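PDB 4UZG: surface protein SPB1 from Streptococcus agalactiae, which forms the backbone subunit of the group B streptococcus type 2b pilus, probably joining end on with its copies through sortase-catalysed links. Local coordinates for residues T20-N25 against T122-Y127; V39-M44 against I148-P153. All blocks are in the same frame, centred on the assembly; numbering follows the deposited sequence. Where two conformers were deposited one is given.

Contacts 1 and 2 are antiparallel strand pairs, their centres 10 Å apart, that face each other across the core of one all-beta domain. The core-facing side chains of contact 1 pack on those of contact 2: Tyr23 CD1 comes within 3.6 Å of Ile151 CB, and Ile21 CD1 within 3.5 Å of Asp42 OD2. A weak hydrogen bond of 2.7 Å between Tyr127 OH and Asp42 OD2 ties the two together beside Lys4 and Asn147, a grouping consistent with the lysine-asparagine isopeptide site of pilin domains. Calcium lies off the core: the side chain of Asn152 is about 7 Å from a bound ion, that of Thr122 about 13 Å.

Contact 1. Residues T20-N25 against T122-Y127; sequences TITYKN and TITVTY
At the edge of the Tyr127 ring, near its plane, lies Ile21 CD1, 3.9 Å from CE1. Tyr127 CG sits between its own backbone N and carbonyl carbon (chi1 70°), which turns the ring back toward Ile21; beyond this pair the ring meets Tyr19 nearly parallel and Phe91 edge-to-face. Tyr23 carries the other ring: Asn25 N lies above one face toward the rim, while Ile123 CD1 approaches CD2 obliquely at 4.3 Å. Ile21 and Val125 touch on this same face of the sheet, which packs into the core against strands 37-43, 90-96 and 146-153.

The opposite face is a row of threonines. Methyl meets methyl where Thr20 CG2 lies 3.7 Å from Thr124 CG2, and again between Thr22 CG2 and Thr122 CG2 at 3.8 Å. Between the faces, Ile21 pairs with Val125 and Tyr23 with Ile123 by two backbone hydrogen bonds each; that from Ile21 N to Val125 O is 2.8 Å and almost straight (175°). Water 1 bridges Thr122 OG1 and Lys24 O, the second link being short and doubtful.

Chemically, the pair is amphipathic: aliphatic and aromatic groups face the core enclosed by the strands, while threonines line the more exposed side.

Contact 2. Residues V39-M44 against I148-P153; sequences VIKDTM and IATINP
Strands 39-43 and 148-153 run antiparallel at 166°, and Val39 with Asn152, Lys41 with Thr150 and Thr43 with Ile148 are hydrogen-bonded pairs, each closed by two backbone bonds, the shortest being Val39 N to Asn152 O at 2.8 Å. On the core side the side chains of Ile40 and Ile151 run alongside each other, CG1 against CG1 at 3.9 Å. Next along this face comes Asp42, whose chi1 of -170° sets CG anti to the backbone N on the core side, where the carboxylate meets its partners; OD1 has a weak hydrogen bond with Lys4 NZ.

The other face is more polar. Thr150 OG1 stands between its backbone N and carbonyl carbon (chi1 61°), 3.6 Å from Lys41 CB, while the lysine chain runs on extended and away. Water 2 is gripped three ways: it donates to Val39 O at 2.8 Å, accepts from Asn152 ND2 at 2.9 Å and bonds to Thr150 OG1 at 2.9 Å. Asn152 OD1 takes the backbone N of Asp159, so the amide has a partner at OD1 and at ND2, which fixes which way round it sits.

The two faces thus differ in chemistry: isoleucines and one carboxylate look into the core, while on the other a bound water adds a polar bridge between the strands beyond their backbone bonds.

Contact 1. Residues T20-N25 against T122-Y127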
loop_
_atom_site.group_PDB
_atom_site.type_symbol
_atom_site.label_atom_id
_atom_site.label_comp_id
_atom_site.label_asym_id
_atom_site.label_seq_id
_atom_site.Cartn_x
_atom_site.Cartn_y
_atom_site.Cartn_z
ATOM N N THR A 20 7.151 -9.195 -0.128
ATOM C CA THR A 20 8.201 -10.192 -0.194
ATOM C C THR A 20 9.097 -10.073 1.034
ATOM O O THR A 20 9.614 -8.991 1.314
ATOM C CB THR A 20 9.059 -10.039 -1.467
ATOM O OG1 THR A 20 8.205 -10.120 -2.616
ATOM C CG2 THR A 20 10.094 -11.149 -1.567
ATOM N N ILE A 21 9.256 -11.184 1.750
ATOM C CA ILE A 21 10.194 -11.279 2.864
ATOM C C ILE A 21 11.336 -12.167 2.388
ATOM O O ILE A 21 11.097 -13.283 1.926
ATOM C CB ILE A 21 9.546 -11.934 4.092
ATOM C CG1 ILE A 21 8.352 -11.117 4.578
ATOM C CG2 ILE A 21 10.596 -12.121 5.187
ATOM C CD1 ILE A 21 7.441 -11.922 5.502
ATOM N N THR A 22 12.565 -11.699 2.508
ATOM C CA THR A 22 13.759 -12.415 2.039
ATOM C C THR A 22 14.746 -12.538 3.202
ATOM O O THR A 22 15.036 -11.528 3.869
ATOM C CB THR A 22 14.416 -11.655 0.819
ATOM O OG1 THR A 22 13.446 -11.505 -0.239
ATOM C CG2 THR A 22 15.643 -12.369 0.282
ATOM N N TYR A 23 15.279 -13.742 3.422
ATOM C CA TYR A 23 16.279 -13.995 4.447
ATOM C C TYR A 23 17.369 -14.827 3.799
ATOM O O TYR A 23 17.149 -15.961 3.405
ATOM C CB TYR A 23 15.641 -14.751 5.593
ATOM C CG TYR A 23 16.561 -15.097 6.731
ATOM C CD1 TYR A 23 16.802 -14.192 7.750
ATOM C CD2 TYR A 23 17.092 -16.372 6.842
ATOM C CE1 TYR A 23 17.576 -14.526 8.831
ATOM C CE2 TYR A 23 17.886 -16.727 7.920
ATOM C CZ TYR A 23 18.124 -15.796 8.906
ATOM O OH TYR A 23 18.890 -16.151 9.988
ATOM N N LYS A 24 18.554 -14.249 3.696
ATOM C CA LYS A 24 19.637 -14.835 2.923
ATOM C C LYS A 24 20.604 -15.663 3.715
ATOM O O LYS A 24 21.511 -16.281 3.144
ATOM C CB LYS A 24 20.399 -13.746 2.192
ATOM C CG LYS A 24 19.610 -13.102 1.061
ATOM C CD LYS A 24 20.627 -12.630 0.013
ATOM C CE LYS A 24 20.152 -11.563 -0.921
ATOM N NZ LYS A 24 19.854 -10.328 -0.176
ATOM N N ASN A 25 20.453 -15.715 5.009
ATOM C CA ASN A 25 21.495 -16.408 5.753
ATOM C C ASN A 25 21.122 -17.773 6.318
ATOM O O ASN A 25 21.618 -18.136 7.380
ATOM C CB ASN A 25 21.990 -15.422 6.796
ATOM C CG ASN A 25 22.411 -14.106 6.141
ATOM O OD1 ASN A 25 22.943 -14.116 5.029
ATOM N ND2 ASN A 25 22.167 -12.978 6.803
ATOM N N THR A 122 18.520 -19.133 0.785
ATOM C CA THR A 122 17.644 -17.993 0.935
ATOM C C THR A 122 16.213 -18.482 1.138
ATOM O O THR A 122 15.687 -19.247 0.325
ATOM C CB THR A 122 17.693 -17.096 -0.302
ATOM O OG1 THR A 122 19.020 -16.574 -0.431
ATOM C CG2 THR A 122 16.703 -15.944 -0.184
ATOM N N ILE A 123 15.587 -18.022 2.210
ATOM C CA ILE A 123 14.171 -18.237 2.451
ATOM C C ILE A 123 13.425 -17.033 1.915
ATOM O O ILE A 123 13.755 -15.903 2.249
ATOM C CB ILE A 123 13.888 -18.407 3.954
ATOM C CG1 ILE A 123 14.576 -19.659 4.510
ATOM C CG2 ILE A 123 12.380 -18.468 4.209
ATOM C CD1 ILE A 123 14.593 -19.728 6.052
ATOM N N THR A 124 12.424 -17.278 1.075
ATOM C CA THR A 124 11.574 -16.209 0.564
ATOM C C THR A 124 10.124 -16.554 0.897
ATOM O O THR A 124 9.667 -17.664 0.641
ATOM C CB THR A 124 11.731 -15.998 -0.967
ATOM O OG1 THR A 124 13.119 -15.882 -1.275
ATOM C CG2 THR A 124 11.017 -14.762 -1.435
ATOM N N VAL A 125 9.400 -15.575 1.435
ATOM C CA VAL A 125 7.962 -15.682 1.614
ATOM C C VAL A 125 7.326 -14.522 0.866
ATOM O O VAL A 125 7.595 -13.362 1.175
ATOM C CB VAL A 125 7.552 -15.634 3.104
ATOM C CG1 VAL A 125 6.025 -15.662 3.259
ATOM C CG2 VAL A 125 8.192 -16.764 3.897
ATOM N N THR A 126 6.472 -14.827 -0.096
ATOM C CA THR A 126 5.657 -13.805 -0.713
ATOM C C THR A 126 4.222 -13.997 -0.250
ATOM O O THR A 126 3.772 -15.118 0.000
ATOM C CB THR A 126 5.717 -13.846 -2.230
ATOM O OG1 THR A 126 5.156 -15.063 -2.716
ATOM C CG2 THR A 126 7.120 -13.690 -2.732
ATOM N N TYR A 127 3.488 -12.891 -0.118
ATOM C CA TYR A 127 2.090 -12.947 0.269
ATOM C C TYR A 127 1.454 -11.621 -0.134
ATOM O O TYR A 127 2.158 -10.696 -0.546
ATOM C CB TYR A 127 1.934 -13.215 1.784
ATOM C CG TYR A 127 2.359 -12.062 2.678
ATOM C CD1 TYR A 127 3.672 -11.886 3.070
ATOM C CD2 TYR A 127 1.429 -11.130 3.100
ATOM C CE1 TYR A 127 4.045 -10.812 3.868
ATOM C CE2 TYR A 127 1.794 -10.048 3.903
ATOM C CZ TYR A 127 3.104 -9.909 4.272
ATOM O OH TYR A 127 3.513 -8.844 5.070
HETATM O O HOH W 1 21.507 -16.993 0.739
#

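Contact 2. Residues V39-M44 against I148-P153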
loop_
_atom_site.group_PDB
_atom_site.type_symbol
_atom_site.label_atom_id
_atom_site.label_comp_id
_atom_site.label_asym_id
_atom_site.label_seq_id
_atom_site.Cartn_x
_atom_site.Cartn_y
_atom_site.Cartn_z
ATOM N N VAL A 39 11.802 -19.559 12.003
ATOM C CA VAL A 39 10.478 -19.018 12.314
ATOM C C VAL A 39 10.368 -17.608 11.751
ATOM O O VAL A 39 11.176 -16.728 12.088
ATOM C CB VAL A 39 10.250 -18.979 13.827
ATOM C CG1 VAL A 39 8.844 -18.475 14.117
ATOM C CG2 VAL A 39 10.488 -20.351 14.470
ATOM N N ILE A 40 9.368 -17.395 10.895
ATOM C CA ILE A 40 9.088 -16.104 10.284
ATOM C C ILE A 40 7.803 -15.582 10.916
ATOM O O ILE A 40 6.746 -16.192 10.784
ATOM C CB ILE A 40 8.890 -16.258 8.763
ATOM C CG1 ILE A 40 10.150 -16.842 8.116
ATOM C CG2 ILE A 40 8.510 -14.914 8.138
ATOM C CD1 ILE A 40 10.062 -18.332 7.810
ATOM N N LYS A 41 7.903 -14.449 11.604
ATOM C CA LYS A 41 6.753 -13.840 12.268
ATOM C C LYS A 41 6.498 -12.487 11.655
ATOM O O LYS A 41 7.406 -11.672 11.566
ATOM C CB LYS A 41 7.014 -13.654 13.756
ATOM C CG LYS A 41 6.922 -14.912 14.548
ATOM C CD LYS A 41 7.110 -14.681 16.038
ATOM C CE LYS A 41 7.032 -15.996 16.810
ATOM N NZ LYS A 41 7.131 -15.760 18.281
ATOM N N ASP A 42 5.264 -12.223 11.237
ATOM C CA ASP A 42 4.939 -10.961 10.550
ATOM C C ASP A 42 3.785 -10.307 11.274
ATOM O O ASP A 42 2.694 -10.887 11.389
ATOM C CB ASP A 42 4.568 -11.283 9.110
ATOM C CG ASP A 42 4.446 -10.064 8.237
ATOM O OD1 ASP A 42 3.974 -9.012 8.680
ATOM O OD2 ASP A 42 4.782 -10.175 7.023
ATOM N N THR A 43 4.047 -9.113 11.806
ATOM C CA THR A 43 3.015 -8.316 12.449
ATOM C C THR A 43 2.610 -7.226 11.444
ATOM O O THR A 43 3.394 -6.333 11.132
ATOM C CB THR A 43 3.515 -7.677 13.743
ATOM O OG1 THR A 43 4.014 -8.693 14.612
ATOM C CG2 THR A 43 2.391 -6.902 14.444
ATOM N N MET A 44 1.394 -7.355 10.935
ATOM C CA MET A 44 0.844 -6.444 9.940
ATOM C C MET A 44 0.262 -5.219 10.622
ATOM O O MET A 44 -0.011 -5.233 11.823
ATOM C CB MET A 44 -0.230 -7.190 9.165
ATOM C CG MET A 44 0.322 -8.170 8.150
ATOM S SD MET A 44 1.031 -7.328 6.704
ATOM C CE MET A 44 -0.447 -6.991 5.760
ATOM N N ILE A 148 6.154 -5.437 10.151
ATOM C CA ILE A 148 7.480 -5.920 10.480
ATOM C C ILE A 148 7.508 -7.431 10.389
ATOM O O ILE A 148 6.593 -8.100 10.850
ATOM C CB ILE A 148 7.944 -5.457 11.891
ATOM C CG1 ILE A 148 9.385 -5.904 12.140
ATOM C CG2 ILE A 148 7.013 -5.947 12.962
ATOM C CD1 ILE A 148 10.039 -5.305 13.362
ATOM N N ALA A 149 8.549 -7.966 9.770
ATOM C CA ALA A 149 8.773 -9.399 9.737
ATOM C C ALA A 149 10.096 -9.695 10.416
ATOM O O ALA A 149 11.101 -9.066 10.127
ATOM C CB ALA A 149 8.812 -9.903 8.313
ATOM N N THR A 150 10.095 -10.707 11.280
ATOM C CA THR A 150 11.322 -11.204 11.891
ATOM C C THR A 150 11.538 -12.637 11.406
ATOM O O THR A 150 10.568 -13.383 11.174
ATOM C CB THR A 150 11.273 -11.165 13.417
ATOM O OG1 THR A 150 10.208 -11.997 13.871
ATOM C CG2 THR A 150 11.129 -9.762 13.931
ATOM N N ILE A 151 12.806 -13.028 11.305
ATOM C CA ILE A 151 13.172 -14.384 10.981
ATOM C C ILE A 151 14.248 -14.807 11.992
ATOM O O ILE A 151 15.287 -14.146 12.102
ATOM C CB ILE A 151 13.688 -14.528 9.547
ATOM C CG1 ILE A 151 12.680 -13.939 8.537
ATOM C CG2 ILE A 151 14.023 -16.007 9.277
ATOM C CD1 ILE A 151 12.998 -12.465 8.095
ATOM N N ASN A 152 13.987 -15.898 12.701
ATOM C CA ASN A 152 14.897 -16.367 13.756
ATOM C C ASN A 152 15.093 -17.874 13.615
ATOM O O ASN A 152 14.144 -18.605 13.308
ATOM C CB ASN A 152 14.294 -16.129 15.139
ATOM C CG ASN A 152 14.317 -14.678 15.572
ATOM O OD1 ASN A 152 15.323 -14.164 16.029
ATOM N ND2 ASN A 152 13.182 -14.003 15.430
ATOM N N PRO A 153 16.301 -18.373 13.907
ATOM C CA PRO A 153 16.487 -19.821 14.048
ATOM C C PRO A 153 15.909 -20.296 15.359
ATOM O O PRO A 153 15.904 -19.552 16.344
ATOM C CB PRO A 153 18.004 -19.954 14.033
ATOM C CG PRO A 153 18.471 -18.683 14.707
ATOM C CD PRO A 153 17.505 -17.608 14.252
HETATM O O HOH W 2 10.704 -14.799 14.055
#